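DNA polymerase sliding clamp (Archaeoglobus fulgidus, PDB 1RWZ) probably forms, as a homotrimer, a ring-shaped sliding clamp that encircles DNA and tethers the polymerase and other processing proteins to it during replication. Local coordinates at residues 140-145 against 152-157; 23-28 against 34-39. All blocks are in the same frame, centred on the assembly; numbering follows the deposited sequence.

Contact 1: residues 140-145 against 152-157; sequences KAIAAA and VIFRSD
Ala145, near the end of helix 135-146, pushes its methyl group into Val152 at the start of the next strand. Ala145 CB lies 3.4 Å from Val152 CG1, tighter than an ordinary carbon-carbon contact, and both residues direct CB at the opposite segment. The rotation of Val152 decides which branch does the touching: CG1 stands anti to the carbonyl carbon (chi1 -69°) and meets the helix, whereas CG2, flanked by the N and C of its own backbone, turns to the Phe154 ring. Val152 CG2 comes 3.7 Å from Phe154 CE2, so the valine packs one methyl on the helix and the other on the aromatic ring.

Ile142, one turn earlier on the same side of the helix, makes the second touch. Its CB does not head for the strand; the chain gets there because it folds back on itself, with CD1 brought round beside CA (chi2 -56°) instead of running on extended. Ile142 CD1 then ends 4.3 Å from Phe154 CZ, approaching the ring at its edge and close to its plane rather than over a face. The contact is looser than the alanine-valine one. No hydrogen bond crosses between the segments, and all four touching residues are buried.

Since residues alternate along a strand, Val152 and Phe154 share the helix side of the sheet while Ile153 faces away, toward Arg190 and Met192. Strand 151-157 runs between 160-166 and 189-194 in an antiparallel sheet, and helix 135-146 packs on it within the carboxy-terminal domain of the clamp subunit. Ala165 of the former touches both Ala145 and Val152, and Phe193 of the latter meets Phe154 edge-to-face. Helix 195-201 completes the packing, its Leu198 reaching Ile142, Val152 and Phe154 together.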
loop_
_atom_site.group_PDB
_atom_site.type_symbol
_atom_site.label_atom_id
_atom_site.label_comp_id
_atom_site.label_asym_id
_atom_site.label_seq_id
_atom_site.Cartn_x
_atom_site.Cartn_y
_atom_site.Cartn_z
ATOM N N LYS A 140 -2.274 18.108 -7.458
ATOM C CA LYS A 140 -3.024 18.274 -6.218
ATOM C C LYS A 140 -4.283 19.102 -6.455
ATOM O O LYS A 140 -5.334 18.834 -5.867
ATOM C CB LYS A 140 -2.155 18.955 -5.157
ATOM C CG LYS A 140 -1.036 18.085 -4.613
ATOM C CD LYS A 140 -0.103 18.910 -3.730
ATOM C CE LYS A 140 1.023 18.070 -3.154
ATOM N NZ LYS A 140 0.512 17.042 -2.203
ATOM N N ALA A 141 -4.177 20.111 -7.315
ATOM C CA ALA A 141 -5.319 20.961 -7.621
ATOM C C ALA A 141 -6.414 20.128 -8.281
ATOM O O ALA A 141 -7.590 20.236 -7.926
ATOM C CB ALA A 141 -4.898 22.102 -8.546
ATOM N N ILE A 142 -6.019 19.297 -9.240
ATOM C CA ILE A 142 -6.966 18.440 -9.947
ATOM C C ILE A 142 -7.585 17.428 -8.981
ATOM O O ILE A 142 -8.775 17.123 -9.066
ATOM C CB ILE A 142 -6.275 17.691 -11.116
ATOM C CG1 ILE A 142 -5.725 18.704 -12.128
ATOM C CG2 ILE A 142 -7.249 16.740 -11.800
ATOM C CD1 ILE A 142 -6.773 19.676 -12.682
ATOM N N ALA A 143 -6.782 16.914 -8.056
ATOM C CA ALA A 143 -7.280 15.948 -7.084
ATOM C C ALA A 143 -8.334 16.590 -6.188
ATOM O O ALA A 143 -9.328 15.953 -5.836
ATOM C CB ALA A 143 -6.125 15.403 -6.236
ATOM N N ALA A 144 -8.117 17.848 -5.820
ATOM C CA ALA A 144 -9.064 18.569 -4.972
ATOM C C ALA A 144 -10.356 18.828 -5.748
ATOM O O ALA A 144 -11.456 18.619 -5.233
ATOM C CB ALA A 144 -8.455 19.887 -4.511
ATOM N N ALA A 145 -10.213 19.282 -6.988
ATOM C CA ALA A 145 -11.363 19.566 -7.839
ATOM C C ALA A 145 -12.189 18.307 -8.085
ATOM O O ALA A 145 -13.419 18.361 -8.139
ATOM C CB ALA A 145 -10.895 20.147 -9.164
ATOM N N VAL A 152 -13.971 21.138 -14.595
ATOM C CA VAL A 152 -13.265 22.263 -13.998
ATOM C C VAL A 152 -13.027 23.363 -15.014
ATOM O O VAL A 152 -12.890 23.106 -16.211
ATOM C CB VAL A 152 -11.886 21.853 -13.434
ATOM C CG1 VAL A 152 -12.059 20.966 -12.227
ATOM C CG2 VAL A 152 -11.074 21.149 -14.509
ATOM N N ILE A 153 -12.989 24.596 -14.528
ATOM C CA ILE A 153 -12.725 25.736 -15.384
ATOM C C ILE A 153 -11.276 26.164 -15.174
ATOM O O ILE A 153 -10.818 26.255 -14.034
ATOM C CB ILE A 153 -13.617 26.940 -15.018
ATOM C CG1 ILE A 153 -15.071 26.648 -15.395
ATOM C CG2 ILE A 153 -13.125 28.192 -15.734
ATOM C CD1 ILE A 153 -16.050 27.711 -14.928
ATOM N N PHE A 154 -10.556 26.379 -16.271
ATOM C CA PHE A 154 -9.184 26.879 -16.210
ATOM C C PHE A 154 -9.348 28.336 -16.606
ATOM O O PHE A 154 -9.949 28.641 -17.640
ATOM C CB PHE A 154 -8.267 26.194 -17.227
ATOM C CG PHE A 154 -7.768 24.843 -16.798
ATOM C CD1 PHE A 154 -6.723 24.234 -17.488
ATOM C CD2 PHE A 154 -8.345 24.166 -15.729
ATOM C CE1 PHE A 154 -6.261 22.971 -17.121
ATOM C CE2 PHE A 154 -7.887 22.903 -15.354
ATOM C CZ PHE A 154 -6.847 22.305 -16.049
ATOM N N ARG A 155 -8.816 29.237 -15.795
ATOM C CA ARG A 155 -8.952 30.657 -16.068
ATOM C C ARG A 155 -7.630 31.382 -15.869
ATOM O O ARG A 155 -6.932 31.159 -14.883
ATOM C CB ARG A 155 -10.026 31.230 -15.141
ATOM C CG ARG A 155 -10.214 32.727 -15.187
ATOM C CD ARG A 155 -11.254 33.125 -14.147
ATOM N NE ARG A 155 -11.299 34.566 -13.918
ATOM C CZ ARG A 155 -12.045 35.144 -12.981
ATOM N NH1 ARG A 155 -12.807 34.403 -12.187
ATOM N NH2 ARG A 155 -12.029 36.463 -12.837
ATOM N N SER A 156 -7.290 32.237 -16.825
ATOM C CA SER A 156 -6.057 33.010 -16.759
ATOM C C SER A 156 -6.321 34.466 -17.121
ATOM O O SER A 156 -7.164 34.770 -17.961
ATOM C CB SER A 156 -5.018 32.427 -17.729
ATOM O OG SER A 156 -3.787 33.125 -17.666
ATOM N N ASP A 157 -5.609 35.363 -16.452
ATOM C CA ASP A 157 -5.692 36.789 -16.730
ATOM C C ASP A 157 -4.494 37.430 -16.053
ATOM O O ASP A 157 -3.622 36.725 -15.544
ATOM C CB ASP A 157 -7.006 37.410 -16.227
ATOM C CG ASP A 157 -7.203 37.262 -14.733
ATOM O OD1 ASP A 157 -6.208 37.256 -13.983
ATOM O OD2 ASP A 157 -8.372 37.170 -14.309
#

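Contact 2: residues 23-28 against 34-39; sequences SEARIH and LHSRAV
His28 and His35 sit opposite each other as an antiparallel hydrogen-bonded pair, their side chains running alongside each other off one face of the sheet. His28 CD2 comes to the edge of the other ring, 4.0 Å from His35 CD2. Between their backbones, His28 N bonds to His35 O at 2.8 Å, and His35 N returns the bond to His28 O. Arg37 NE donates to His35 NE2 at 3.0 Å; NE lies in the imidazole plane and NE2 in the guanidinium plane, although the two groups are turned roughly at right angles. His35 ND1 bonds to Asp50, fixing the ring's rotation. The His28 ring is held in turn by Thr66 and Glu119.

Strands 24-30 and 33-39 form a beta hairpin in the amino-terminal half of the clamp subunit, but they spread apart away from the turn. At Arg26 and Arg37 water replaces direct pairing: one molecule links Arg26 O to Arg37 N, another Arg26 N to Arg37 O. Ser36 OG, anti to its own N (chi1 -174°), also donates to Arg26 O, at 2.9 Å and from above the carbonyl plane. On the buried face of Ile27, Leu34 and Ser36, the isoleucine straddles two neighbours, CD1 against the serine hydroxyl and Ile27 CG2 3.8 Å from Leu34 CG, the two side chains passing at a slant.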
loop_
_atom_site.group_PDB
_atom_site.type_symbol
_atom_site.label_atom_id
_atom_site.label_comp_id
_atom_site.label_asym_id
_atom_site.label_seq_id
_atom_site.Cartn_x
_atom_site.Cartn_y
_atom_site.Cartn_z
ATOM N N SER A 23 -3.820 1.366 -26.888
ATOM C CA SER A 23 -3.222 0.063 -26.618
ATOM C C SER A 23 -2.157 -0.311 -27.643
ATOM O O SER A 23 -1.410 -1.272 -27.450
ATOM C CB SER A 23 -4.310 -1.014 -26.575
ATOM O OG SER A 23 -4.966 -1.118 -27.822
ATOM N N GLU A 24 -2.098 0.444 -28.735
ATOM C CA GLU A 24 -1.113 0.225 -29.791
ATOM C C GLU A 24 -0.639 1.598 -30.229
ATOM O O GLU A 24 -1.394 2.567 -30.154
ATOM C CB GLU A 24 -1.733 -0.459 -31.009
ATOM C CG GLU A 24 -2.567 -1.683 -30.728
ATOM C CD GLU A 24 -3.097 -2.290 -32.008
ATOM O OE1 GLU A 24 -3.673 -1.537 -32.824
ATOM O OE2 GLU A 24 -2.938 -3.514 -32.202
ATOM N N ALA A 25 0.594 1.685 -30.709
ATOM C CA ALA A 25 1.113 2.970 -31.147
ATOM C C ALA A 25 2.321 2.849 -32.054
ATOM O O ALA A 25 3.056 1.859 -32.008
ATOM C CB ALA A 25 1.465 3.824 -29.930
ATOM N N ARG A 26 2.515 3.863 -32.893
ATOM C CA ARG A 26 3.663 3.900 -33.783
ATOM C C ARG A 26 4.765 4.624 -33.026
ATOM O O ARG A 26 4.538 5.709 -32.492
ATOM C CB ARG A 26 3.366 4.695 -35.056
ATOM C CG ARG A 26 2.451 4.024 -36.065
ATOM C CD ARG A 26 2.539 4.768 -37.399
ATOM N NE ARG A 26 1.517 4.350 -38.355
ATOM C CZ ARG A 26 0.211 4.482 -38.148
ATOM N NH1 ARG A 26 -0.226 5.020 -37.020
ATOM N NH2 ARG A 26 -0.655 4.081 -39.070
ATOM N N ILE A 27 5.947 4.026 -32.976
ATOM C CA ILE A 27 7.081 4.642 -32.297
ATOM C C ILE A 27 8.121 4.976 -33.354
ATOM O O ILE A 27 8.587 4.097 -34.077
ATOM C CB ILE A 27 7.721 3.692 -31.267
ATOM C CG1 ILE A 27 6.662 3.209 -30.272
ATOM C CG2 ILE A 27 8.868 4.404 -30.556
ATOM C CD1 ILE A 27 5.945 4.308 -29.546
ATOM N N HIS A 28 8.478 6.251 -33.441
ATOM C CA HIS A 28 9.451 6.704 -34.421
ATOM C C HIS A 28 10.818 6.917 -33.796
ATOM O O HIS A 28 10.951 7.645 -32.812
ATOM C CB HIS A 28 9.003 8.034 -35.038
ATOM C CG HIS A 28 7.632 7.999 -35.638
ATOM N ND1 HIS A 28 7.388 7.537 -36.914
ATOM C CD2 HIS A 28 6.429 8.355 -35.130
ATOM C CE1 HIS A 28 6.092 7.608 -37.164
ATOM N NE2 HIS A 28 5.489 8.100 -36.099
ATOM N N LEU A 34 13.440 9.863 -29.953
ATOM C CA LEU A 34 12.204 9.097 -30.059
ATOM C C LEU A 34 10.973 9.995 -30.061
ATOM O O LEU A 34 10.893 10.966 -29.307
ATOM C CB LEU A 34 12.124 8.090 -28.904
ATOM C CG LEU A 34 10.918 7.147 -28.810
ATOM C CD1 LEU A 34 11.308 5.924 -27.992
ATOM C CD2 LEU A 34 9.730 7.861 -28.175
ATOM N N HIS A 35 10.014 9.669 -30.924
ATOM C CA HIS A 35 8.777 10.430 -31.024
ATOM C C HIS A 35 7.588 9.489 -31.181
ATOM O O HIS A 35 7.687 8.473 -31.865
ATOM C CB HIS A 35 8.820 11.369 -32.233
ATOM C CG HIS A 35 7.547 12.130 -32.446
ATOM N ND1 HIS A 35 7.190 13.218 -31.677
ATOM C CD2 HIS A 35 6.524 11.932 -33.313
ATOM C CE1 HIS A 35 6.004 13.655 -32.059
ATOM N NE2 HIS A 35 5.577 12.891 -33.048
ATOM N N SER A 36 6.475 9.824 -30.539
ATOM C CA SER A 36 5.257 9.023 -30.645
ATOM C C SER A 36 4.051 9.890 -30.310
ATOM O O SER A 36 4.079 10.665 -29.357
ATOM C CB SER A 36 5.303 7.819 -29.700
ATOM O OG SER A 36 4.178 6.972 -29.905
ATOM N N ARG A 37 2.991 9.763 -31.101
ATOM C CA ARG A 37 1.784 10.547 -30.872
ATOM C C ARG A 37 0.574 9.652 -31.100
ATOM O O ARG A 37 0.620 8.740 -31.931
ATOM C CB ARG A 37 1.741 11.737 -31.831
ATOM C CG ARG A 37 1.537 11.328 -33.278
ATOM C CD ARG A 37 1.583 12.507 -34.229
ATOM N NE ARG A 37 2.943 12.983 -34.451
ATOM C CZ ARG A 37 3.283 13.809 -35.432
ATOM N NH1 ARG A 37 2.356 14.241 -36.277
ATOM N NH2 ARG A 37 4.541 14.205 -35.569
ATOM N N ALA A 38 -0.499 9.905 -30.357
ATOM C CA ALA A 38 -1.714 9.108 -30.478
ATOM C C ALA A 38 -2.925 9.812 -29.879
ATOM O O ALA A 38 -2.799 10.620 -28.963
ATOM C CB ALA A 38 -1.517 7.754 -29.794
ATOM N N VAL A 39 -4.103 9.491 -30.406
ATOM C CA VAL A 39 -5.353 10.062 -29.923
ATOM C C VAL A 39 -6.172 8.914 -29.347
ATOM O O VAL A 39 -6.111 7.797 -29.862
ATOM C CB VAL A 39 -6.143 10.720 -31.071
ATOM C CG1 VAL A 39 -7.405 11.362 -30.532
ATOM C CG2 VAL A 39 -5.275 11.747 -31.763
HETATM O O HOH W 1 3.595 8.130 -33.298
HETATM O O HOH W 2 0.697 6.038 -32.976
#

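How the contacts relate
Both segments of contact 2 precede those of contact 1 in the sequence. The contacts fall on opposite sides of the subunit's centre, about 28 Å apart centre to centre and about 17 Å between nearest atoms, so they do not touch. Contact 2 belongs to the amino-terminal domain, contact 1 to the carboxy-terminal one, and the chain order around them is alike: a helix, then a strand, then a hairpin partner. Strand 24-30 of contact 2 thus probably corresponds to strand 151-157 of contact 1, as expected for a clamp built from two similar domains. Contact 1 looks from that strand back to the helix before it, contact 2 from its equivalent forward to the hairpin partner.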